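Local structure of xylose isomerase domain protein (Alicyclobacillus acidocaldarius subsp. acidocaldarius, 3U0H) at residues 216-224 with 249-257; 72-83 with 116-127. The protein is a putative xylose isomerase-like protein with a TIM-barrel fold, to which an isomerase activity is assigned only tentatively. All coordinates share one frame; numbering follows the deposited sequence. Where two conformers were deposited one is given.

In the fold
Both contacts sit on one eight-stranded parallel TIM barrel, at different depths. Contact 1 joins the loops that follow strands 201-206 and 246-249, at the C-terminal mouth of the barrel, where enzymes of this fold carry their active sites; a 1,2-ethanediol, probably from the crystallisation liquor, lies there against Asp218 and is also bonded to His182. Contact 2 belongs to the outer layer, where the loop and helix after strand 62-67 pack on helix 113-131, a helix that also meets a second subunit. The centre of contact 1 is about 14 Å from the centre of the chain, that of contact 2 about 20 Å. Their centres are about 30 Å apart, with about 13 Å between nearest atoms, so they do not touch.

Contact 1: 216-224 with 249-257; sequences AHDGKRLLP and AEVLHETPL. With EDO (1,2-ethanediol), chain D.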
loop_
_atom_site.group_PDB
_atom_site.type_symbol
_atom_site.label_atom_id
_atom_site.label_comp_id
_atom_site.label_asym_id
_atom_site.label_seq_id
_atom_site.Cartn_x
_atom_site.Cartn_y
_atom_site.Cartn_z
ATOM N N ALA A 216 35.179 20.906 -10.085
ATOM C CA ALA A 216 34.455 20.656 -11.302
ATOM C C ALA A 216 33.098 21.385 -11.262
ATOM O O ALA A 216 32.425 21.428 -10.208
ATOM C CB ALA A 216 34.324 19.153 -11.545
ATOM N N HIS A 217 32.767 22.058 -12.373
ATOM C CA HIS A 217 31.491 22.781 -12.505
ATOM C C HIS A 217 30.482 22.017 -13.317
ATOM O O HIS A 217 30.770 21.545 -14.403
ATOM C CB HIS A 217 31.702 24.146 -13.107
ATOM C CG HIS A 217 30.538 25.089 -12.908
ATOM N ND1 HIS A 217 29.360 24.947 -13.576
ATOM C CD2 HIS A 217 30.423 26.268 -12.149
ATOM C CE1 HIS A 217 28.517 25.970 -13.233
ATOM N NE2 HIS A 217 29.171 26.771 -12.356
ATOM N N ASP A 218 29.282 21.926 -12.770
ATOM C CA ASP A 218 28.186 21.152 -13.314
ATOM C C ASP A 218 27.836 21.471 -14.726
ATOM O O ASP A 218 27.340 20.589 -15.454
ATOM C CB ASP A 218 26.951 21.374 -12.458
ATOM C CG ASP A 218 25.837 20.498 -12.833
ATOM O OD1 ASP A 218 25.984 19.257 -12.802
ATOM O OD2 ASP A 218 24.795 21.053 -13.179
ATOM N N GLY A 219 28.103 22.723 -15.085
ATOM C CA GLY A 219 27.634 23.363 -16.309
ATOM C C GLY A 219 28.737 23.450 -17.344
ATOM O O GLY A 219 28.489 23.893 -18.444
ATOM N N LYS A 220 29.943 23.016 -16.979
ATOM C CA LYS A 220 31.164 23.143 -17.807
ATOM C C LYS A 220 31.930 21.797 -17.939
ATOM O O LYS A 220 33.004 21.630 -17.393
ATOM C CB LYS A 220 32.099 24.212 -17.202
ATOM C CG LYS A 220 31.378 25.504 -16.918
ATOM C CD LYS A 220 32.264 26.621 -16.379
ATOM C CE LYS A 220 31.432 27.640 -15.605
ATOM N NZ LYS A 220 32.253 28.523 -14.737
ATOM N N ARG A 221 31.311 20.845 -18.636
ATOM C CA ARG A 221 31.782 19.481 -18.765
ATOM C C ARG A 221 32.504 19.201 -20.104
ATOM O O ARG A 221 32.471 19.971 -21.055
ATOM C CB ARG A 221 30.591 18.492 -18.629
ATOM C CG ARG A 221 29.610 18.731 -17.453
ATOM C CD ARG A 221 28.653 17.554 -17.261
ATOM N NE ARG A 221 27.756 17.817 -16.162
ATOM C CZ ARG A 221 26.792 16.992 -15.766
ATOM N NH1 ARG A 221 26.587 15.841 -16.421
ATOM N NH2 ARG A 221 26.049 17.312 -14.712
ATOM N N LEU A 222 33.175 18.067 -20.157
ATOM C CA LEU A 222 33.979 17.689 -21.320
ATOM C C LEU A 222 33.415 16.370 -21.897
ATOM O O LEU A 222 32.576 15.680 -21.259
ATOM C CB LEU A 222 35.422 17.524 -20.884
ATOM C CG LEU A 222 36.259 18.745 -20.500
ATOM C CD1 LEU A 222 37.725 18.332 -20.380
ATOM C CD2 LEU A 222 36.135 19.885 -21.508
ATOM N N LEU A 223 33.854 16.058 -23.108
ATOM C CA LEU A 223 33.491 14.832 -23.777
ATOM C C LEU A 223 34.081 13.671 -23.053
ATOM O O LEU A 223 35.249 13.749 -22.660
ATOM C CB LEU A 223 34.073 14.785 -25.175
ATOM C CG LEU A 223 33.676 15.918 -26.113
ATOM C CD1 LEU A 223 34.267 15.648 -27.517
ATOM C CD2 LEU A 223 32.152 16.065 -26.106
ATOM N N PRO A 224 33.314 12.563 -22.931
ATOM C CA PRO A 224 33.887 11.347 -22.328
ATOM C C PRO A 224 35.296 11.070 -22.855
ATOM O O PRO A 224 35.509 11.058 -24.074
ATOM C CB PRO A 224 32.940 10.251 -22.783
ATOM C CG PRO A 224 31.653 10.959 -23.045
ATOM C CD PRO A 224 32.037 12.283 -23.610
ATOM N N ALA A 249 25.934 10.418 -23.196
ATOM C CA ALA A 249 26.954 11.443 -22.971
ATOM C C ALA A 249 26.279 12.803 -22.772
ATOM O O ALA A 249 26.116 13.567 -23.739
ATOM C CB ALA A 249 27.922 11.491 -24.126
ATOM N N GLU A 250 25.849 13.075 -21.539
ATOM C CA GLU A 250 25.342 14.420 -21.127
ATOM C C GLU A 250 26.549 15.322 -20.832
ATOM O O GLU A 250 27.170 15.210 -19.762
ATOM C CB GLU A 250 24.390 14.379 -19.908
ATOM C CG GLU A 250 23.757 15.774 -19.584
ATOM C CD GLU A 250 22.768 15.821 -18.411
ATOM O OE1 GLU A 250 23.148 15.612 -17.230
ATOM O OE2 GLU A 250 21.581 16.131 -18.662
ATOM N N VAL A 251 26.889 16.185 -21.796
ATOM C CA VAL A 251 28.049 17.069 -21.676
ATOM C C VAL A 251 27.558 18.505 -21.600
ATOM O O VAL A 251 27.594 19.214 -22.595
ATOM C CB VAL A 251 29.061 16.835 -22.808
ATOM C CG1 VAL A 251 30.232 17.789 -22.683
ATOM C CG2 VAL A 251 29.559 15.387 -22.753
ATOM N N LEU A 252 27.023 18.898 -20.437
ATOM C CA LEU A 252 26.490 20.235 -20.289
ATOM C C LEU A 252 27.667 21.198 -20.497
ATOM O O LEU A 252 28.767 20.908 -20.082
ATOM C CB LEU A 252 25.820 20.457 -18.921
ATOM C CG LEU A 252 24.659 19.519 -18.553
ATOM C CD1 LEU A 252 24.076 19.904 -17.196
ATOM C CD2 LEU A 252 23.526 19.533 -19.561
ATOM N N HIS A 253 27.444 22.310 -21.178
ATOM C CA HIS A 253 28.527 23.249 -21.485
ATOM C C HIS A 253 27.973 24.656 -21.651
ATOM O O HIS A 253 26.807 24.826 -22.049
ATOM C CB HIS A 253 29.226 22.786 -22.750
ATOM C CG HIS A 253 28.302 22.669 -23.930
ATOM N ND1 HIS A 253 27.507 21.595 -24.118
ATOM C CD2 HIS A 253 28.013 23.579 -24.976
ATOM C CE1 HIS A 253 26.771 21.777 -25.242
ATOM N NE2 HIS A 253 27.079 22.998 -25.767
ATOM N N GLU A 254 28.765 25.688 -21.341
ATOM C CA GLU A 254 28.267 27.099 -21.466
ATOM C C GLU A 254 28.617 27.741 -22.811
ATOM O O GLU A 254 27.977 28.719 -23.249
ATOM C CB GLU A 254 28.817 27.976 -20.330
ATOM C CG GLU A 254 28.292 27.587 -18.960
ATOM C CD GLU A 254 28.661 28.578 -17.853
ATOM O OE1 GLU A 254 29.389 29.597 -18.088
ATOM O OE2 GLU A 254 28.186 28.312 -16.722
ATOM N N THR A 255 29.617 27.141 -23.447
ATOM C CA THR A 255 30.201 27.645 -24.660
ATOM C C THR A 255 30.320 26.529 -25.708
ATOM O O THR A 255 30.429 25.395 -25.368
ATOM C CB THR A 255 31.608 28.189 -24.334
ATOM O OG1 THR A 255 32.320 27.227 -23.542
ATOM C CG2 THR A 255 31.503 29.523 -23.548
ATOM N N PRO A 256 30.313 26.877 -27.001
ATOM C CA PRO A 256 30.510 25.870 -28.007
ATOM C C PRO A 256 31.577 24.842 -27.644
ATOM O O PRO A 256 32.731 25.208 -27.347
ATOM C CB PRO A 256 30.984 26.679 -29.204
ATOM C CG PRO A 256 30.280 27.966 -29.065
ATOM C CD PRO A 256 30.023 28.185 -27.604
ATOM N N LEU A 257 31.165 23.573 -27.652
ATOM C CA LEU A 257 32.092 22.420 -27.580
ATOM C C LEU A 257 32.937 22.343 -28.891
ATOM O O LEU A 257 32.539 22.907 -29.915
ATOM C CB LEU A 257 31.317 21.103 -27.378
ATOM C CG LEU A 257 30.586 20.694 -26.066
ATOM C CD1 LEU A 257 29.592 19.571 -26.307
ATOM C CD2 LEU A 257 31.569 20.253 -24.999
HETATM C C1 EDO D . 21.551 18.398 -14.024
HETATM O O1 EDO D . 21.864 19.569 -14.782
HETATM C C2 EDO D . 22.245 18.587 -12.684
HETATM O O2 EDO D . 23.555 18.022 -12.768
#
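The guanidinium of Arg221 has Leu252 CD1 over one face, 4.0 Å above its plane and toward the rim, while Glu250 O and O2 of the 1,2-ethanediol lie at its edge. The His217 ring has Lys220 CE over the centre of one face and Gly219 N at its edge. This is the junction of two loops at the C-terminal mouth of a TIM barrel, those after strands 201-206 and 246-249. Arg221 holds Asp218 side-on: NE bonds to Asp218 O, and NH2 makes a salt bridge to Asp218 OD1, 2.7 Å away and met from above the carboxylate plane. Toward the other loop, NH1 gives a weak bond to Glu250 O. Glu250 OE1, 3.5 Å from Arg221 NH1, lies well out of the guanidinium plane, so the attraction is one of charge; Asp179 gives NH1 a further salt bridge. The chain reaches this far because it is extended from CG to NE (chi3 -180°), running alongside Leu252 in the same direction. At its root, Arg221 N bonds to Leu252 O at 2.9 Å, tying the two backbones together. Farther along, Pro224 CG rests on Ala249 CB. Asp218 OD1 also accepts a 2.7 Å hydrogen bond from O2 of the 1,2-ethanediol.

Contact 2: 72-83 with 116-127; sequences LYDSEPVFLREL and YISQLARRIRQV
Glu76 OE1 is gripped by two arginines from opposite faces of its carboxylate plane, Arg122 NH2 at 2.7 Å and Arg123 NH2 at 2.9 Å. The salt-bridge network joins two outer helices of the TIM barrel, 76-84 and 113-131, whose short segments run at 21° to each other with axes 11.3 Å apart. Arg122 holds the carboxylate end-on, its NH1 taking Glu76 OE2 on the syn side. Bends at chi2 (-93°) and chi3 turn its guanidinium so that NH1 also reaches Gln126 OE1. Through NE, Arg122 pairs with Glu167 of the second subunit.

Arg123 reaches straight across. Its NH1 and NH2 both point at Asp74 O, which lies in the guanidinium plane, and NH1 adds a weak bond to Leu72 O. The group lies flat on Phe79, planes 5° apart, with Arg123 CD 3.8 Å over the centre of the Phe79 ring; Gln119 OE1 sits over the other guanidinium face. With an alanine in place of Arg123, Phe79 would probably lose its stacking partner, Asp74 O both of these donors, and Glu76 one of its two positive partners.

Apolar contacts flank the charges: Leu72 CB meets Leu120 CD1, and Leu83 CD1 meets Val127 CG2. Phe79 is a knob among Arg122, Arg123, Gln126 and Val127, with Gln126 OE1 at its ring edge, 3.3 Å from Phe79 CE2.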
loop_
_atom_site.group_PDB
_atom_site.type_symbol
_atom_site.label_atom_id
_atom_site.label_comp_id
_atom_site.label_asym_id
_atom_site.label_seq_id
_atom_site.Cartn_x
_atom_site.Cartn_y
_atom_site.Cartn_z
ATOM N N LEU A 72 8.361 19.395 -9.792
ATOM C CA LEU A 72 8.146 18.833 -8.443
ATOM C C LEU A 72 7.985 19.916 -7.368
ATOM O O LEU A 72 7.696 19.575 -6.205
ATOM C CB LEU A 72 9.300 17.906 -8.046
ATOM C CG LEU A 72 9.318 16.492 -8.714
ATOM C CD1 LEU A 72 10.700 15.871 -8.561
ATOM C CD2 LEU A 72 8.198 15.593 -8.162
ATOM N N TYR A 73 8.162 21.181 -7.759
ATOM C CA TYR A 73 8.150 22.338 -6.872
ATOM C C TYR A 73 7.013 23.279 -7.216
ATOM O O TYR A 73 6.929 24.340 -6.632
ATOM C CB TYR A 73 9.547 23.080 -6.818
ATOM C CG TYR A 73 10.706 22.079 -6.754
ATOM C CD1 TYR A 73 11.050 21.489 -5.570
ATOM C CD2 TYR A 73 11.349 21.632 -7.915
ATOM C CE1 TYR A 73 12.070 20.546 -5.501
ATOM C CE2 TYR A 73 12.360 20.673 -7.866
ATOM C CZ TYR A 73 12.707 20.129 -6.657
ATOM O OH TYR A 73 13.630 19.120 -6.525
ATOM N N ASP A 74 6.068 22.889 -8.062
ATOM C CA ASP A 74 4.935 23.769 -8.359
ATOM C C ASP A 74 4.021 23.862 -7.149
ATOM O O ASP A 74 4.186 23.140 -6.151
ATOM C CB ASP A 74 4.122 23.263 -9.537
ATOM C CG ASP A 74 4.506 23.920 -10.851
ATOM O OD1 ASP A 74 4.862 25.108 -10.838
ATOM O OD2 ASP A 74 4.465 23.270 -11.919
ATOM N N SER A 75 3.080 24.791 -7.240
ATOM C CA SER A 75 1.933 24.822 -6.359
ATOM C C SER A 75 1.196 23.453 -6.449
ATOM O O SER A 75 1.334 22.725 -7.454
ATOM C CB SER A 75 1.003 25.992 -6.767
ATOM O OG SER A 75 0.425 25.730 -8.067
ATOM N N GLU A 76 0.446 23.108 -5.393
ATOM C CA GLU A 76 -0.237 21.814 -5.317
ATOM C C GLU A 76 -1.211 21.621 -6.511
ATOM O O GLU A 76 -1.140 20.578 -7.153
ATOM C CB GLU A 76 -0.986 21.587 -3.953
ATOM C CG GLU A 76 -1.317 20.108 -3.604
ATOM C CD GLU A 76 -0.118 19.112 -3.609
ATOM O OE1 GLU A 76 1.029 19.474 -3.250
ATOM O OE2 GLU A 76 -0.318 17.932 -3.951
ATOM N N PRO A 77 -2.091 22.632 -6.822
ATOM C CA PRO A 77 -3.071 22.402 -7.891
ATOM C C PRO A 77 -2.390 22.166 -9.257
ATOM O O PRO A 77 -2.883 21.378 -10.034
ATOM C CB PRO A 77 -3.887 23.696 -7.913
ATOM C CG PRO A 77 -3.566 24.407 -6.622
ATOM C CD PRO A 77 -2.150 24.033 -6.347
ATOM N N VAL A 78 -1.277 22.832 -9.538
ATOM C CA VAL A 78 -0.603 22.644 -10.835
ATOM C C VAL A 78 0.090 21.288 -10.835
ATOM O O VAL A 78 0.023 20.545 -11.823
ATOM C CB VAL A 78 0.385 23.803 -11.134
ATOM C CG1 VAL A 78 1.189 23.555 -12.419
ATOM C CG2 VAL A 78 -0.347 25.169 -11.158
ATOM N N PHE A 79 0.736 20.954 -9.711
ATOM C CA PHE A 79 1.392 19.679 -9.574
ATOM C C PHE A 79 0.393 18.537 -9.766
ATOM O O PHE A 79 0.637 17.620 -10.548
ATOM C CB PHE A 79 2.136 19.510 -8.215
ATOM C CG PHE A 79 2.549 18.101 -7.955
ATOM C CD1 PHE A 79 3.555 17.541 -8.696
ATOM C CD2 PHE A 79 1.859 17.310 -7.058
ATOM C CE1 PHE A 79 3.917 16.224 -8.527
ATOM C CE2 PHE A 79 2.224 15.995 -6.865
ATOM C CZ PHE A 79 3.276 15.454 -7.604
ATOM N N LEU A 80 -0.709 18.574 -9.045
ATOM C CA LEU A 80 -1.696 17.501 -9.197
ATOM C C LEU A 80 -2.198 17.353 -10.630
ATOM O O LEU A 80 -2.442 16.224 -11.116
ATOM C CB LEU A 80 -2.874 17.647 -8.242
ATOM C CG LEU A 80 -2.499 17.417 -6.758
ATOM C CD1 LEU A 80 -3.650 17.782 -5.789
ATOM C CD2 LEU A 80 -1.937 16.006 -6.477
ATOM N N ARG A 81 -2.331 18.461 -11.307
ATOM C CA ARG A 81 -2.811 18.494 -12.672
ATOM C C ARG A 81 -1.789 17.818 -13.578
ATOM O O ARG A 81 -2.090 16.958 -14.372
ATOM C CB ARG A 81 -3.036 19.967 -13.060
ATOM C CG ARG A 81 -3.619 20.235 -14.449
ATOM C CD ARG A 81 -3.847 21.738 -14.669
ATOM N NE ARG A 81 -4.440 22.370 -13.484
ATOM C CZ ARG A 81 -4.053 23.544 -12.979
ATOM N NH1 ARG A 81 -3.065 24.257 -13.544
ATOM N NH2 ARG A 81 -4.643 23.987 -11.887
ATOM N N GLU A 82 -0.539 18.229 -13.431
ATOM C CA GLU A 82 0.526 17.641 -14.249
ATOM C C GLU A 82 0.741 16.154 -13.919
ATOM O O GLU A 82 1.110 15.343 -14.818
ATOM C CB GLU A 82 1.808 18.445 -14.098
ATOM C CG GLU A 82 1.674 19.891 -14.590
ATOM C CD GLU A 82 1.318 19.923 -16.061
ATOM O OE1 GLU A 82 1.956 19.169 -16.832
ATOM O OE2 GLU A 82 0.364 20.659 -16.444
ATOM N N LEU A 83 0.434 15.761 -12.676
ATOM C CA LEU A 83 0.538 14.352 -12.290
ATOM C C LEU A 83 -0.543 13.511 -12.974
ATOM O O LEU A 83 -0.324 12.360 -13.361
ATOM C CB LEU A 83 0.480 14.201 -10.774
ATOM C CG LEU A 83 0.583 12.778 -10.241
ATOM C CD1 LEU A 83 2.001 12.258 -10.425
ATOM C CD2 LEU A 83 0.139 12.770 -8.764
ATOM N N TYR A 116 10.526 20.968 2.934
ATOM C CA TYR A 116 11.004 20.821 1.591
ATOM C C TYR A 116 11.125 19.344 1.300
ATOM O O TYR A 116 10.625 18.857 0.303
ATOM C CB TYR A 116 12.369 21.479 1.493
ATOM C CG TYR A 116 13.049 21.306 0.197
ATOM C CD1 TYR A 116 13.893 20.262 -0.030
ATOM C CD2 TYR A 116 12.867 22.215 -0.830
ATOM C CE1 TYR A 116 14.550 20.124 -1.239
ATOM C CE2 TYR A 116 13.532 22.077 -2.046
ATOM C CZ TYR A 116 14.387 21.028 -2.229
ATOM O OH TYR A 116 15.032 20.859 -3.453
ATOM N N ILE A 117 11.759 18.649 2.232
ATOM C CA ILE A 117 12.078 17.233 2.115
ATOM C C ILE A 117 10.817 16.398 2.203
ATOM O O ILE A 117 10.674 15.465 1.431
ATOM C CB ILE A 117 13.086 16.730 3.199
ATOM C CG1 ILE A 117 14.401 17.494 3.065
ATOM C CG2 ILE A 117 13.371 15.264 3.067
ATOM C CD1 ILE A 117 15.544 17.111 4.032
ATOM N N SER A 118 9.904 16.724 3.108
ATOM C CA SER A 118 8.692 15.928 3.249
ATOM C C SER A 118 7.772 16.023 2.003
ATOM O O SER A 118 7.257 14.982 1.523
ATOM C CB SER A 118 7.885 16.381 4.451
ATOM O OG SER A 118 8.627 16.304 5.641
ATOM N N GLN A 119 7.571 17.262 1.495
ATOM C CA GLN A 119 6.708 17.438 0.366
ATOM C C GLN A 119 7.347 16.728 -0.839
ATOM O O GLN A 119 6.660 16.026 -1.628
ATOM C CB GLN A 119 6.475 18.917 0.046
ATOM C CG GLN A 119 5.531 19.083 -1.095
ATOM C CD GLN A 119 5.257 20.536 -1.475
ATOM O OE1 GLN A 119 5.915 21.118 -2.377
ATOM N NE2 GLN A 119 4.268 21.095 -0.849
ATOM N N LEU A 120 8.635 16.944 -1.006
ATOM C CA LEU A 120 9.292 16.346 -2.145
ATOM C C LEU A 120 9.209 14.763 -2.081
ATOM O O LEU A 120 8.948 14.109 -3.088
ATOM C CB LEU A 120 10.721 16.887 -2.284
ATOM C CG LEU A 120 11.492 16.356 -3.481
ATOM C CD1 LEU A 120 10.915 16.912 -4.750
ATOM C CD2 LEU A 120 12.988 16.671 -3.373
ATOM N N ALA A 121 9.388 14.180 -0.894
ATOM C CA ALA A 121 9.266 12.709 -0.690
ATOM C C ALA A 121 7.888 12.267 -1.148
ATOM O O ALA A 121 7.739 11.286 -1.898
ATOM C CB ALA A 121 9.476 12.294 0.773
ATOM N N ARG A 122 6.878 13.003 -0.746
ATOM C CA ARG A 122 5.501 12.578 -1.025
ATOM C C ARG A 122 5.135 12.684 -2.510
ATOM O O ARG A 122 4.385 11.891 -3.029
ATOM C CB ARG A 122 4.516 13.353 -0.152
ATOM C CG ARG A 122 3.046 13.013 -0.407
ATOM C CD ARG A 122 2.391 13.941 -1.422
ATOM N NE ARG A 122 2.456 15.383 -1.120
ATOM C CZ ARG A 122 1.994 16.358 -1.919
ATOM N NH1 ARG A 122 1.466 16.095 -3.117
ATOM N NH2 ARG A 122 2.061 17.618 -1.509
ATOM N N ARG A 123 5.641 13.691 -3.191
ATOM C CA ARG A 123 5.297 13.916 -4.610
ATOM C C ARG A 123 6.010 12.938 -5.555
ATOM O O ARG A 123 5.483 12.562 -6.593
ATOM C CB ARG A 123 5.657 15.360 -5.001
ATOM C CG ARG A 123 4.729 16.408 -4.427
ATOM C CD ARG A 123 5.095 17.810 -4.876
ATOM N NE ARG A 123 4.099 18.802 -4.521
ATOM C CZ ARG A 123 4.094 20.060 -4.985
ATOM N NH1 ARG A 123 5.038 20.482 -5.869
ATOM N NH2 ARG A 123 3.152 20.905 -4.585
ATOM N N ILE A 124 7.229 12.591 -5.199
ATOM C CA ILE A 124 8.020 11.598 -5.916
ATOM C C ILE A 124 7.372 10.239 -5.766
ATOM O O ILE A 124 7.335 9.467 -6.719
ATOM C CB ILE A 124 9.498 11.557 -5.422
ATOM C CG1 ILE A 124 10.213 12.886 -5.807
ATOM C CG2 ILE A 124 10.244 10.377 -6.053
ATOM C CD1 ILE A 124 11.681 13.037 -5.412
ATOM N N ARG A 125 6.840 9.966 -4.573
ATOM C CA ARG A 125 6.096 8.742 -4.276
ATOM C C ARG A 125 4.866 8.685 -5.190
ATOM O O ARG A 125 4.575 7.646 -5.815
ATOM C CB ARG A 125 5.678 8.733 -2.797
ATOM C CG ARG A 125 4.819 7.566 -2.384
ATOM C CD ARG A 125 4.186 7.816 -0.983
ATOM N NE ARG A 125 5.214 8.237 -0.053
ATOM C CZ ARG A 125 5.112 9.061 0.998
ATOM N NH1 ARG A 125 3.975 9.592 1.372
ATOM N NH2 ARG A 125 6.243 9.331 1.683
ATOM N N GLN A 126 4.107 9.779 -5.213
ATOM C CA GLN A 126 2.934 9.884 -6.099
ATOM C C GLN A 126 3.347 9.667 -7.567
ATOM O O GLN A 126 2.679 8.968 -8.301
ATOM C CB GLN A 126 2.217 11.203 -5.898
ATOM C CG GLN A 126 1.427 11.309 -4.589
ATOM C CD GLN A 126 0.766 12.682 -4.406
ATOM O OE1 GLN A 126 1.382 13.718 -4.601
ATOM N NE2 GLN A 126 -0.482 12.679 -4.048
ATOM N N VAL A 127 4.455 10.238 -7.989
ATOM C CA VAL A 127 4.907 10.032 -9.350
ATOM C C VAL A 127 5.224 8.556 -9.576
ATOM O O VAL A 127 4.764 7.978 -10.568
ATOM C CB VAL A 127 6.086 10.925 -9.665
ATOM C CG1 VAL A 127 6.808 10.518 -10.964
ATOM C CG2 VAL A 127 5.604 12.373 -9.767
HETATM O O HOH W 1 8.020 19.452 -3.499
HETATM O O HOH W 2 15.650 18.699 -4.715
#